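Local structure of geranylgeranyl pyrophosphate synthetase (Pyrococcus horikoshii, 1WY0) at residues 19-22 against 23-26; 34-37 against 38-41; 141-144 against 145-149; 242-245 against 246-249. The protein probably builds the C20 chain of geranylgeranyl diphosphate by adding isopentenyl diphosphate to allylic diphosphates, the chain-elongation chemistry of the polyprenyl synthetase family. All blocks are in the same frame, centred on the assembly; numbering follows the deposited sequence.

Contact 1. Residues 19-22 against 23-26; sequences DEKI and FELI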
ATOM      1  N   ASP A  19      14.598  16.086  -1.068  1.00 47.11           N
ATOM      2  CA  ASP A  19      14.873  15.255  -2.229  1.00 48.22           C
ATOM      3  C   ASP A  19      16.041  14.295  -2.079  1.00 47.89           C
ATOM      4  O   ASP A  19      15.992  13.188  -2.601  1.00 47.99           O
ATOM      5  CB  ASP A  19      15.053  16.118  -3.483  1.00 49.22           C
ATOM      6  CG  ASP A  19      13.725  16.526  -4.087  1.00 50.81           C
ATOM      7  OD1 ASP A  19      12.774  15.726  -3.982  1.00 51.38           O
ATOM      8  OD2 ASP A  19      13.626  17.625  -4.670  1.00 52.14           O
ATOM      9  N   GLU A  20      17.090  14.703  -1.376  1.00 47.34           N
ATOM     10  CA  GLU A  20      18.224  13.808  -1.188  1.00 47.30           C
ATOM     11  C   GLU A  20      17.734  12.575  -0.424  1.00 45.47           C
ATOM     12  O   GLU A  20      18.027  11.443  -0.798  1.00 45.66           O
ATOM     13  CB  GLU A  20      19.336  14.505  -0.396  1.00 50.65           C
ATOM     14  CG  GLU A  20      20.073  15.607  -1.165  1.00 54.28           C
ATOM     15  CD  GLU A  20      21.179  16.252  -0.343  1.00 57.48           C
ATOM     16  OE1 GLU A  20      22.341  16.264  -0.817  1.00 57.03           O
ATOM     17  OE2 GLU A  20      20.895  16.735   0.780  1.00 57.94           O
ATOM     18  N   LYS A  21      16.969  12.800   0.640  1.00 44.53           N
ATOM     19  CA  LYS A  21      16.450  11.700   1.446  1.00 44.17           C
ATOM     20  C   LYS A  21      15.510  10.791   0.665  1.00 42.91           C
ATOM     21  O   LYS A  21      15.562   9.567   0.801  1.00 42.29           O
ATOM     22  CB  LYS A  21      15.740  12.238   2.691  1.00 43.81           C
ATOM     23  CG  LYS A  21      16.679  12.903   3.682  1.00 46.81           C
ATOM     24  CD  LYS A  21      17.872  12.015   3.991  1.00 48.83           C
ATOM     25  CE  LYS A  21      18.924  12.745   4.826  1.00 51.11           C
ATOM     26  NZ  LYS A  21      20.128  11.890   5.042  1.00 52.19           N
ATOM     27  N   ILE A  22      14.656  11.392  -0.155  1.00 41.50           N
ATOM     28  CA  ILE A  22      13.723  10.620  -0.955  1.00 40.87           C
ATOM     29  C   ILE A  22      14.455   9.649  -1.865  1.00 41.23           C
ATOM     30  O   ILE A  22      14.169   8.453  -1.873  1.00 41.09           O
ATOM     31  CB  ILE A  22      12.834  11.534  -1.836  1.00 40.92           C
ATOM     32  CG1 ILE A  22      11.733  12.163  -0.980  1.00 39.21           C
ATOM     33  CG2 ILE A  22      12.238  10.732  -2.992  1.00 37.80           C
ATOM     34  CD1 ILE A  22      10.843  13.111  -1.731  1.00 38.44           C
ATOM     35  N   PHE A  23      15.414  10.161  -2.622  1.00 42.08           N
ATOM     36  CA  PHE A  23      16.137   9.317  -3.553  1.00 43.05           C
ATOM     37  C   PHE A  23      17.185   8.388  -2.964  1.00 43.16           C
ATOM     38  O   PHE A  23      17.797   7.608  -3.685  1.00 44.04           O
ATOM     39  CB  PHE A  23      16.718  10.181  -4.670  1.00 43.72           C
ATOM     40  CG  PHE A  23      15.659  10.744  -5.578  1.00 44.79           C
ATOM     41  CD1 PHE A  23      14.845   9.892  -6.319  1.00 43.55           C
ATOM     42  CD2 PHE A  23      15.430  12.111  -5.645  1.00 44.09           C
ATOM     43  CE1 PHE A  23      13.819  10.389  -7.106  1.00 44.23           C
ATOM     44  CE2 PHE A  23      14.403  12.622  -6.430  1.00 44.97           C
ATOM     45  CZ  PHE A  23      13.595  11.757  -7.162  1.00 45.25           C
ATOM     46  N   GLU A  24      17.400   8.458  -1.656  1.00 43.50           N
ATOM     47  CA  GLU A  24      18.345   7.535  -1.056  1.00 44.28           C
ATOM     48  C   GLU A  24      17.500   6.358  -0.585  1.00 43.68           C
ATOM     49  O   GLU A  24      18.003   5.251  -0.387  1.00 45.07           O
ATOM     50  CB  GLU A  24      19.112   8.177   0.105  1.00 47.00           C
ATOM     51  CG  GLU A  24      18.422   8.188   1.449  1.00 50.76           C
ATOM     52  CD  GLU A  24      19.359   8.670   2.545  1.00 53.04           C
ATOM     53  OE1 GLU A  24      20.105   9.643   2.291  1.00 54.57           O
ATOM     54  OE2 GLU A  24      19.349   8.083   3.652  1.00 53.72           O
ATOM     55  N   LEU A  25      16.200   6.612  -0.423  1.00 42.56           N
ATOM     56  CA  LEU A  25      15.243   5.585  -0.028  1.00 40.86           C
ATOM     57  C   LEU A  25      14.816   4.824  -1.286  1.00 39.99           C
ATOM     58  O   LEU A  25      14.658   3.606  -1.256  1.00 41.36           O
ATOM     59  CB  LEU A  25      14.015   6.207   0.644  1.00 39.34           C
ATOM     60  CG  LEU A  25      14.095   6.560   2.133  1.00 39.27           C
ATOM     61  CD1 LEU A  25      12.830   7.273   2.541  1.00 39.33           C
ATOM     62  CD2 LEU A  25      14.273   5.298   2.971  1.00 41.82           C
ATOM     63  N   ILE A  26      14.621   5.544  -2.387  1.00 38.68           N
ATOM     64  CA  ILE A  26      14.243   4.910  -3.644  1.00 39.86           C
ATOM     65  C   ILE A  26      15.296   5.209  -4.706  1.00 40.73           C
ATOM     66  O   ILE A  26      15.107   6.045  -5.591  1.00 41.03           O
ATOM     67  CB  ILE A  26      12.829   5.357  -4.147  1.00 38.76           C
ATOM     68  CG1 ILE A  26      12.745   6.876  -4.288  1.00 39.27           C
ATOM     69  CG2 ILE A  26      11.758   4.899  -3.167  1.00 39.33           C
ATOM     70  CD1 ILE A  26      11.415   7.344  -4.852  1.00 37.68           C
TER

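Contact 2. Residues 34-37 against 38-41; sequences LYEA and ARHY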
ATOM      1  N   LEU A  34      10.999  -1.621 -11.225  1.00 34.35           N
ATOM      2  CA  LEU A  34      10.159  -1.261 -10.092  1.00 33.12           C
ATOM      3  C   LEU A  34      10.597   0.076  -9.491  1.00 32.21           C
ATOM      4  O   LEU A  34       9.784   0.902  -9.095  1.00 30.47           O
ATOM      5  CB  LEU A  34      10.284  -2.368  -9.043  1.00 27.81           C
ATOM      6  CG  LEU A  34       9.654  -1.977  -7.705  1.00 28.58           C
ATOM      7  CD1 LEU A  34       8.129  -1.891  -7.785  1.00 26.54           C
ATOM      8  CD2 LEU A  34       9.973  -2.973  -6.593  1.00 24.57           C
ATOM      9  N   TYR A  35      11.927   0.264  -9.397  1.00 31.12           N
ATOM     10  CA  TYR A  35      12.407   1.448  -8.687  1.00 32.30           C
ATOM     11  C   TYR A  35      12.372   2.707  -9.566  1.00 32.55           C
ATOM     12  O   TYR A  35      12.322   3.831  -9.084  1.00 33.71           O
ATOM     13  CB  TYR A  35      13.839   1.180  -8.222  1.00 31.30           C
ATOM     14  CG  TYR A  35      13.825   0.628  -6.841  1.00 31.75           C
ATOM     15  CD1 TYR A  35      13.840   1.492  -5.749  1.00 31.51           C
ATOM     16  CD2 TYR A  35      13.789  -0.751  -6.629  1.00 31.91           C
ATOM     17  CE1 TYR A  35      13.810   0.984  -4.459  1.00 31.52           C
ATOM     18  CE2 TYR A  35      13.769  -1.259  -5.339  1.00 31.76           C
ATOM     19  CZ  TYR A  35      13.784  -0.398  -4.257  1.00 30.29           C
ATOM     20  OH  TYR A  35      13.755  -0.896  -2.969  1.00 33.03           O
ATOM     21  N   GLU A  36      12.410   2.512 -10.895  1.00 31.41           N
ATOM     22  CA  GLU A  36      12.250   3.661 -11.780  1.00 34.42           C
ATOM     23  C   GLU A  36      10.776   4.041 -11.908  1.00 33.46           C
ATOM     24  O   GLU A  36      10.404   5.201 -12.037  1.00 36.62           O
ATOM     25  CB  GLU A  36      12.821   3.299 -13.150  1.00 36.38           C
ATOM     26  CG  GLU A  36      13.986   4.206 -13.547  1.00 43.09           C
ATOM     27  CD  GLU A  36      13.695   5.621 -13.103  1.00 47.72           C
ATOM     28  OE1 GLU A  36      12.586   6.088 -13.324  1.00 49.41           O
ATOM     29  OE2 GLU A  36      14.588   6.252 -12.540  1.00 46.29           O
ATOM     30  N   ALA A  37       9.926   2.998 -11.904  1.00 30.91           N
ATOM     31  CA  ALA A  37       8.492   3.242 -11.898  1.00 30.02           C
ATOM     32  C   ALA A  37       8.079   4.017 -10.646  1.00 28.54           C
ATOM     33  O   ALA A  37       7.344   4.993 -10.701  1.00 27.81           O
ATOM     34  CB  ALA A  37       7.779   1.890 -11.929  1.00 30.39           C
ATOM     35  N   ALA A  38       8.652   3.600  -9.519  1.00 28.27           N
ATOM     36  CA  ALA A  38       8.464   4.291  -8.240  1.00 28.06           C
ATOM     37  C   ALA A  38       9.069   5.703  -8.236  1.00 29.63           C
ATOM     38  O   ALA A  38       8.510   6.629  -7.641  1.00 30.13           O
ATOM     39  CB  ALA A  38       9.082   3.472  -7.113  1.00 26.77           C
ATOM     40  N   ARG A  39      10.216   5.857  -8.888  1.00 30.75           N
ATOM     41  CA  ARG A  39      10.896   7.146  -8.971  1.00 32.26           C
ATOM     42  C   ARG A  39      10.257   8.118  -9.956  1.00 32.58           C
ATOM     43  O   ARG A  39      10.454   9.323  -9.852  1.00 34.66           O
ATOM     44  CB  ARG A  39      12.363   6.942  -9.377  1.00 31.61           C
ATOM     45  CG  ARG A  39      13.297   6.584  -8.232  1.00 32.63           C
ATOM     46  CD  ARG A  39      14.563   5.887  -8.749  1.00 34.48           C
ATOM     47  NE  ARG A  39      15.351   6.738  -9.635  1.00 33.12           N
ATOM     48  CZ  ARG A  39      16.352   7.517  -9.237  1.00 35.09           C
ATOM     49  NH1 ARG A  39      16.702   7.554  -7.962  1.00 33.91           N
ATOM     50  NH2 ARG A  39      16.993   8.274 -10.118  1.00 36.35           N
ATOM     51  N   HIS A  40       9.489   7.600 -10.908  1.00 32.61           N
ATOM     52  CA  HIS A  40       8.883   8.443 -11.931  1.00 32.75           C
ATOM     53  C   HIS A  40       8.183   9.724 -11.449  1.00 34.57           C
ATOM     54  O   HIS A  40       8.514  10.823 -11.906  1.00 33.62           O
ATOM     55  CB  HIS A  40       7.921   7.616 -12.792  1.00 32.23           C
ATOM     56  CG  HIS A  40       7.432   8.345 -14.008  1.00 31.68           C
ATOM     57  ND1 HIS A  40       8.274   8.739 -15.025  1.00 31.44           N
ATOM     58  CD2 HIS A  40       6.199   8.782 -14.353  1.00 32.05           C
ATOM     59  CE1 HIS A  40       7.582   9.390 -15.942  1.00 30.08           C
ATOM     60  NE2 HIS A  40       6.319   9.430 -15.559  1.00 33.27           N
ATOM     61  N   TYR A  41       7.217   9.617 -10.542  1.00 35.15           N
ATOM     62  CA  TYR A  41       6.554  10.846 -10.101  1.00 35.15           C
ATOM     63  C   TYR A  41       7.452  11.735  -9.245  1.00 35.50           C
ATOM     64  O   TYR A  41       7.468  12.949  -9.423  1.00 35.03           O
ATOM     65  CB  TYR A  41       5.243  10.538  -9.374  1.00 36.39           C
ATOM     66  CG  TYR A  41       4.115  10.130 -10.309  1.00 36.37           C
ATOM     67  CD1 TYR A  41       4.245  10.257 -11.694  1.00 35.71           C
ATOM     68  CD2 TYR A  41       2.921   9.625  -9.805  1.00 37.07           C
ATOM     69  CE1 TYR A  41       3.216   9.889 -12.549  1.00 37.43           C
ATOM     70  CE2 TYR A  41       1.886   9.255 -10.646  1.00 38.64           C
ATOM     71  CZ  TYR A  41       2.032   9.386 -12.016  1.00 39.84           C
ATOM     72  OH  TYR A  41       0.994   9.009 -12.846  1.00 40.69           O
TER
HETATM   73  O   HOH W   1       6.083   7.215  -9.341  1.00 30.56           O

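Contact 3. Residues 141-144 against 145-149; sequences VIVK and ASNEL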
ATOM      1  N   VAL A 141      -0.227   9.440  13.635  1.00 40.31           N
ATOM      2  CA  VAL A 141      -0.886  10.527  12.924  1.00 39.22           C
ATOM      3  C   VAL A 141      -0.868  10.179  11.438  1.00 37.05           C
ATOM      4  O   VAL A 141      -1.843  10.381  10.717  1.00 37.86           O
ATOM      5  CB  VAL A 141      -0.135  11.866  13.103  1.00 40.77           C
ATOM      6  CG1 VAL A 141      -0.518  12.823  11.985  1.00 40.23           C
ATOM      7  CG2 VAL A 141      -0.467  12.485  14.452  1.00 42.51           C
ATOM      8  N   ILE A 142       0.260   9.651  10.996  1.00 35.01           N
ATOM      9  CA  ILE A 142       0.434   9.287   9.604  1.00 35.34           C
ATOM     10  C   ILE A 142      -0.457   8.106   9.242  1.00 33.64           C
ATOM     11  O   ILE A 142      -1.013   8.058   8.159  1.00 33.85           O
ATOM     12  CB  ILE A 142       1.918   8.979   9.323  1.00 34.59           C
ATOM     13  CG1 ILE A 142       2.725  10.290   9.409  1.00 35.61           C
ATOM     14  CG2 ILE A 142       2.076   8.313   7.965  1.00 34.43           C
ATOM     15  CD1 ILE A 142       4.242  10.134   9.191  1.00 34.55           C
ATOM     16  N   VAL A 143      -0.612   7.169  10.166  1.00 34.47           N
ATOM     17  CA  VAL A 143      -1.453   6.017   9.919  1.00 33.36           C
ATOM     18  C   VAL A 143      -2.918   6.425   9.804  1.00 35.04           C
ATOM     19  O   VAL A 143      -3.617   5.993   8.888  1.00 35.45           O
ATOM     20  CB  VAL A 143      -1.282   4.971  11.031  1.00 32.99           C
ATOM     21  CG1 VAL A 143      -2.529   4.114  11.149  1.00 33.47           C
ATOM     22  CG2 VAL A 143      -0.073   4.098  10.720  1.00 31.40           C
ATOM     23  N   LYS A 144      -3.399   7.256  10.717  1.00 34.75           N
ATOM     24  CA  LYS A 144      -4.796   7.671  10.632  1.00 35.19           C
ATOM     25  C   LYS A 144      -5.084   8.498   9.385  1.00 32.91           C
ATOM     26  O   LYS A 144      -6.180   8.432   8.841  1.00 35.03           O
ATOM     27  CB  LYS A 144      -5.210   8.460  11.867  1.00 37.11           C
ATOM     28  CG  LYS A 144      -6.467   9.319  11.657  1.00 42.46           C
ATOM     29  CD  LYS A 144      -7.773   8.520  11.799  1.00 44.88           C
ATOM     30  CE  LYS A 144      -8.146   7.712  10.544  1.00 45.21           C
ATOM     31  NZ  LYS A 144      -8.466   6.290  10.901  1.00 44.81           N
ATOM     32  N   ALA A 145      -4.118   9.283   8.929  1.00 32.58           N
ATOM     33  CA  ALA A 145      -4.331  10.086   7.732  1.00 30.94           C
ATOM     34  C   ALA A 145      -4.324   9.137   6.539  1.00 30.67           C
ATOM     35  O   ALA A 145      -5.058   9.325   5.572  1.00 29.54           O
ATOM     36  CB  ALA A 145      -3.233  11.138   7.585  1.00 30.92           C
ATOM     37  N   SER A 146      -3.483   8.115   6.615  1.00 29.88           N
ATOM     38  CA  SER A 146      -3.409   7.112   5.561  1.00 31.08           C
ATOM     39  C   SER A 146      -4.791   6.462   5.400  1.00 28.93           C
ATOM     40  O   SER A 146      -5.320   6.384   4.296  1.00 29.42           O
ATOM     41  CB  SER A 146      -2.382   6.044   5.924  1.00 31.96           C
ATOM     42  OG  SER A 146      -2.409   4.985   4.984  1.00 38.09           O
ATOM     43  N   ASN A 147      -5.371   6.010   6.507  1.00 28.76           N
ATOM     44  CA  ASN A 147      -6.685   5.380   6.468  1.00 31.02           C
ATOM     45  C   ASN A 147      -7.750   6.336   5.891  1.00 32.17           C
ATOM     46  O   ASN A 147      -8.557   5.938   5.052  1.00 30.99           O
ATOM     47  CB  ASN A 147      -7.112   4.914   7.872  1.00 32.32           C
ATOM     48  CG  ASN A 147      -6.227   3.802   8.432  1.00 34.25           C
ATOM     49  OD1 ASN A 147      -5.815   2.881   7.714  1.00 34.99           O
ATOM     50  ND2 ASN A 147      -5.953   3.873   9.730  1.00 34.42           N
ATOM     51  N   GLU A 148      -7.746   7.592   6.331  1.00 33.03           N
ATOM     52  CA  GLU A 148      -8.710   8.577   5.825  1.00 35.05           C
ATOM     53  C   GLU A 148      -8.584   8.766   4.321  1.00 34.65           C
ATOM     54  O   GLU A 148      -9.579   8.943   3.615  1.00 34.53           O
ATOM     55  CB  GLU A 148      -8.492   9.938   6.471  1.00 35.77           C
ATOM     56  CG  GLU A 148      -9.050  10.119   7.850  1.00 40.90           C
ATOM     57  CD  GLU A 148      -8.779  11.532   8.329  1.00 44.43           C
ATOM     58  OE1 GLU A 148      -9.367  12.461   7.725  1.00 43.54           O
ATOM     59  OE2 GLU A 148      -7.981  11.715   9.278  1.00 44.45           O
ATOM     60  N   LEU A 149      -7.340   8.768   3.858  1.00 34.41           N
ATOM     61  CA  LEU A 149      -7.013   8.927   2.455  1.00 33.15           C
ATOM     62  C   LEU A 149      -7.663   7.803   1.633  1.00 33.01           C
ATOM     63  O   LEU A 149      -8.289   8.081   0.613  1.00 33.08           O
ATOM     64  CB  LEU A 149      -5.489   8.923   2.310  1.00 33.51           C
ATOM     65  CG  LEU A 149      -4.809   9.008   0.949  1.00 37.04           C
ATOM     66  CD1 LEU A 149      -5.276  10.239   0.179  1.00 36.58           C
ATOM     67  CD2 LEU A 149      -3.300   9.064   1.175  1.00 37.11           C
TER

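Contact 4. Residues 242-245 against 246-249; sequences KKTL and IVAH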
ATOM      1  N   LYS A 242     -16.500  15.270 -13.208  1.00 37.61           N
ATOM      2  CA  LYS A 242     -15.869  15.186 -11.898  1.00 34.93           C
ATOM      3  C   LYS A 242     -16.753  15.815 -10.827  1.00 34.20           C
ATOM      4  O   LYS A 242     -17.319  16.879 -11.040  1.00 33.12           O
ATOM      5  CB  LYS A 242     -14.522  15.907 -11.931  1.00 33.78           C
ATOM      6  CG  LYS A 242     -13.668  15.694 -10.712  1.00 32.56           C
ATOM      7  CD  LYS A 242     -12.591  16.776 -10.627  1.00 32.97           C
ATOM      8  CE  LYS A 242     -11.621  16.496  -9.509  1.00 34.93           C
ATOM      9  NZ  LYS A 242     -10.713  17.663  -9.312  1.00 37.33           N
ATOM     10  N   LYS A 243     -16.869  15.147  -9.677  1.00 33.60           N
ATOM     11  CA  LYS A 243     -17.673  15.658  -8.573  1.00 34.96           C
ATOM     12  C   LYS A 243     -16.879  16.665  -7.754  1.00 33.95           C
ATOM     13  O   LYS A 243     -15.991  16.302  -6.987  1.00 34.86           O
ATOM     14  CB  LYS A 243     -18.128  14.519  -7.656  1.00 36.23           C
ATOM     15  CG  LYS A 243     -19.467  13.906  -8.022  1.00 38.35           C
ATOM     16  CD  LYS A 243     -19.384  13.067  -9.276  1.00 39.81           C
ATOM     17  CE  LYS A 243     -20.738  12.490  -9.626  1.00 37.82           C
ATOM     18  NZ  LYS A 243     -20.639  11.554 -10.765  1.00 39.28           N
ATOM     19  N   THR A 244     -17.193  17.939  -7.938  1.00 33.68           N
ATOM     20  CA  THR A 244     -16.524  19.012  -7.214  1.00 32.56           C
ATOM     21  C   THR A 244     -17.564  19.703  -6.332  1.00 31.39           C
ATOM     22  O   THR A 244     -18.742  19.364  -6.382  1.00 31.24           O
ATOM     23  CB  THR A 244     -15.951  20.045  -8.186  1.00 33.01           C
ATOM     24  OG1 THR A 244     -17.018  20.857  -8.693  1.00 31.18           O
ATOM     25  CG2 THR A 244     -15.257  19.346  -9.355  1.00 31.21           C
ATOM     26  N   LEU A 245     -17.129  20.669  -5.528  1.00 32.57           N
ATOM     27  CA  LEU A 245     -18.055  21.401  -4.664  1.00 31.56           C
ATOM     28  C   LEU A 245     -18.979  22.270  -5.503  1.00 32.13           C
ATOM     29  O   LEU A 245     -20.104  22.556  -5.101  1.00 32.16           O
ATOM     30  CB  LEU A 245     -17.286  22.287  -3.683  1.00 28.89           C
ATOM     31  CG  LEU A 245     -18.153  23.223  -2.838  1.00 27.00           C
ATOM     32  CD1 LEU A 245     -19.286  22.450  -2.176  1.00 27.73           C
ATOM     33  CD2 LEU A 245     -17.278  23.903  -1.799  1.00 25.50           C
ATOM     34  N   ILE A 246     -18.488  22.693  -6.667  1.00 30.83           N
ATOM     35  CA  ILE A 246     -19.259  23.522  -7.582  1.00 31.89           C
ATOM     36  C   ILE A 246     -20.450  22.743  -8.133  1.00 32.84           C
ATOM     37  O   ILE A 246     -21.577  23.240  -8.182  1.00 34.47           O
ATOM     38  CB  ILE A 246     -18.377  23.995  -8.754  1.00 32.77           C
ATOM     39  CG1 ILE A 246     -17.167  24.753  -8.207  1.00 33.38           C
ATOM     40  CG2 ILE A 246     -19.184  24.877  -9.702  1.00 32.65           C
ATOM     41  CD1 ILE A 246     -16.045  24.945  -9.204  1.00 36.36           C
ATOM     42  N   VAL A 247     -20.194  21.510  -8.550  1.00 33.49           N
ATOM     43  CA  VAL A 247     -21.232  20.654  -9.100  1.00 32.09           C
ATOM     44  C   VAL A 247     -22.218  20.236  -8.001  1.00 32.48           C
ATOM     45  O   VAL A 247     -23.415  20.087  -8.257  1.00 30.17           O
ATOM     46  CB  VAL A 247     -20.590  19.411  -9.748  1.00 33.82           C
ATOM     47  CG1 VAL A 247     -21.633  18.397 -10.093  1.00 36.71           C
ATOM     48  CG2 VAL A 247     -19.850  19.817 -10.998  1.00 34.97           C
ATOM     49  N   ALA A 248     -21.723  20.044  -6.778  1.00 31.75           N
ATOM     50  CA  ALA A 248     -22.601  19.665  -5.673  1.00 32.78           C
ATOM     51  C   ALA A 248     -23.553  20.824  -5.361  1.00 32.94           C
ATOM     52  O   ALA A 248     -24.744  20.612  -5.134  1.00 32.76           O
ATOM     53  CB  ALA A 248     -21.787  19.308  -4.437  1.00 30.80           C
ATOM     54  N   HIS A 249     -23.030  22.044  -5.345  1.00 33.30           N
ATOM     55  CA  HIS A 249     -23.867  23.206  -5.072  1.00 34.37           C
ATOM     56  C   HIS A 249     -24.925  23.339  -6.155  1.00 34.82           C
ATOM     57  O   HIS A 249     -26.080  23.640  -5.872  1.00 36.76           O
ATOM     58  CB  HIS A 249     -23.036  24.486  -5.038  1.00 35.39           C
ATOM     59  CG  HIS A 249     -23.853  25.729  -4.853  1.00 36.48           C
ATOM     60  ND1 HIS A 249     -24.427  26.408  -5.907  1.00 37.57           N
ATOM     61  CD2 HIS A 249     -24.154  26.439  -3.743  1.00 38.40           C
ATOM     62  CE1 HIS A 249     -25.046  27.484  -5.454  1.00 38.21           C
ATOM     63  NE2 HIS A 249     -24.893  27.525  -4.143  1.00 37.89           N
TER

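Contact 1. Residues 19-22 against 23-26
Ile22 sits with one methyl over the ring of its neighbour Phe23. Its CG2 lies 4.2 Å from the centroid of the Phe23 ring, only 5° off the ring normal, a CH-pi contact on that face. CG2 reaches the ring because it is anti to the backbone N. The same methyl also touches Ile26, with Ile22 CG2 and Ile26 CD1 4.0 Å apart. Ile22 and Ile26 lie side by side and point the same way, and Ile26 CG1 packs against Ile22 O at 3.2 Å. The carbonyl O of Ile26 lies at the edge of the Phe23 ring, in its plane. Lys21 and Glu24 run alongside each other on another side of the helix. Their salt bridge joins Lys21 NZ to Glu24 OE1 at 3.6 Å, a fairly loose pairing. The stronger partner of this carboxylate is Arg127, which forms a salt bridge with OE2, and Glu24 thus joins two cations. Asp19 turns its OD1 to Arg48, a residue of the GGKR sequence that binds substrate in relatives. Near the helix end, Lys21 O accepts from both Leu25 N and Glu24 N, which reach it from the same face of its plane. Phe23 N donates almost straight to Asp19 O at 3.1 Å (174° at the hydrogen). Ile26 N closes the last turn on Ile22 O at 3.0 Å. Mixed i to i+3 and i to i+4 bonds, followed by a residue that leaves helical angles, are typical of a helix C-terminus, here that of helix 3-25.

Contact 2. Residues 34-37 against 38-41
An i to i+3 salt bridge on helix 32-40 joins Glu36 to Arg39. Glu36 OE2 accepts from Arg39 NE at 3.0 Å, and the bond is nearly straight (166° at the hydrogen). The oxygen lies in the guanidinium plane, at its edge. On the acid side, NE stands above the carboxylate plane, and the two planes are 85° apart. Arg39 turns this edge to the acid by bending at chi3 (62°). Its aliphatic part meanwhile wraps the carbonyl of Tyr35: Arg39 CG is 3.0 Å and Arg39 CD 3.1 Å from Tyr35 O. That oxygen also takes the backbone bond from Arg39 N, at 2.9 Å. The far side of the guanidinium works outside this turn, where NH1 donates to Ile26 O. A leucine in place of Arg39 would probably leave the Glu36 carboxylate without its charged mate and Ile26 O without this donor. Ala38 N donates to Leu34 O, and the small Ala38 CB rests on the same oxygen at 3.3 Å. Towards the end of the helix a water stands between Ala37 O and Tyr41 N. It donates to Ala37 O at 2.9 Å and accepts from Tyr41 N at 2.9 Å, so it spans the i to i+4 step. The buried Tyr35 reaches Glu151 of the second subunit through its OH. Leu34 packs on Ala154 of the second subunit. The short helix thus belongs to the dimer interface of this all-helical prenyl synthetase fold.

Contact 3. Residues 141-144 against 145-149
The chain from Val141 to Leu149 is regular helix within 132-159, bonded i to i+4. Ala145 N reaches Val141 O, Ser146 N reaches Ile142 O, and Asn147 N meets Val143 O at 3.0 Å and 165°. Glu148 N donates to Lys144 O at 3.1 Å. On this frame Val143 and Asn147 stand side by side, with Val143 CG1 3.7 Å from Asn147 ND2. Lys144 sets off with CG beside its own carbonyl carbon (chi1 160°). It then bends at chi2, chi3 and chi4 and curls forward along the helix, crossing Asn147 and Glu148 at about right angles. Lys144 CE touches Glu148 CG at 3.7 Å, and Lys144 NZ lies 3.6 Å from Asn147 CB. The charges do not pair: Lys144 NZ is 5.7 Å from Glu148 OE2, and Glu148 instead bridges to Arg208. Asn147 and Ser146 both bond to Ser119 of the second subunit. Replacing Asn147 by a leucine would probably leave that serine without its amide partner, with an apolar branch in place of the carboxamide. The buried polar groups of Ser146 and Asn147 are thus satisfied by the second subunit, consistent with a polar patch in the dimer interface.

Contact 4. Residues 242-245 against 246-249
The imidazole of His249 is stacked with the ring of Tyr302, and ND1 on its edge is hydrogen-bonded to Ser299 OG. Both partners belong to helix 299-315. Across the contact the residue touches Leu245 by its CB and backbone. His249 CB is 3.5 Å from Leu245 O, and His249 N donates to that oxygen at 3.0 Å. The first torsion of His249 (chi1 176°) carries the ring away from 242-245 and towards the Tyr302 stack. The flat Thr244 carbonyl takes Ala248 N at 3.1 Å. Ala248 CB also leans on Thr244 O. Thr244 is the N-cap of helix 245-253. Its OG1 sits between the backbone N and the carbonyl carbon (chi1 76°), which sets it under the first turn. There it accepts from Val247 N at 3.2 Å along a fairly straight line (164°). A weak second bond comes from Ile246 N, 3.1 Å from Thr244 OG1. One hydroxyl oxygen thus receives two N-H groups of the helix start. Aliphatic carbon closes round this oxygen: Ile246 CB is 3.4 Å and Val247 CG2 3.8 Å from Thr244 OG1. The buried Leu245 and Ile246 pack on helices 197-224 and 299-315. Lys242 is extended, and its NZ forms a salt bridge with Asp219 of helix 197-224, within the DDVLD sequence. In relatives this second aspartate-rich motif binds magnesium with the diphosphate.

In the fold
Contacts 1 and 2 are neighbours, with centres about 12 Å apart. They touch where Arg39 meets Ile26 and Phe23, Phe23 CD1 being 3.4 Å from Arg39 NH1. Contact 3 lies deeper, its centre about 22 Å from that of contact 1 and 23 Å from that of contact 2. Contacts 2 and 3 both meet the second subunit. Each is also near a bound mercury ion, about 8 Å from the Leu34 side chain and 6 Å from that of Ser146. Contact 4 is remote, its centre 37 Å from that of contact 1 and across the chain's centre. Through Asp219 it borders the probable active site.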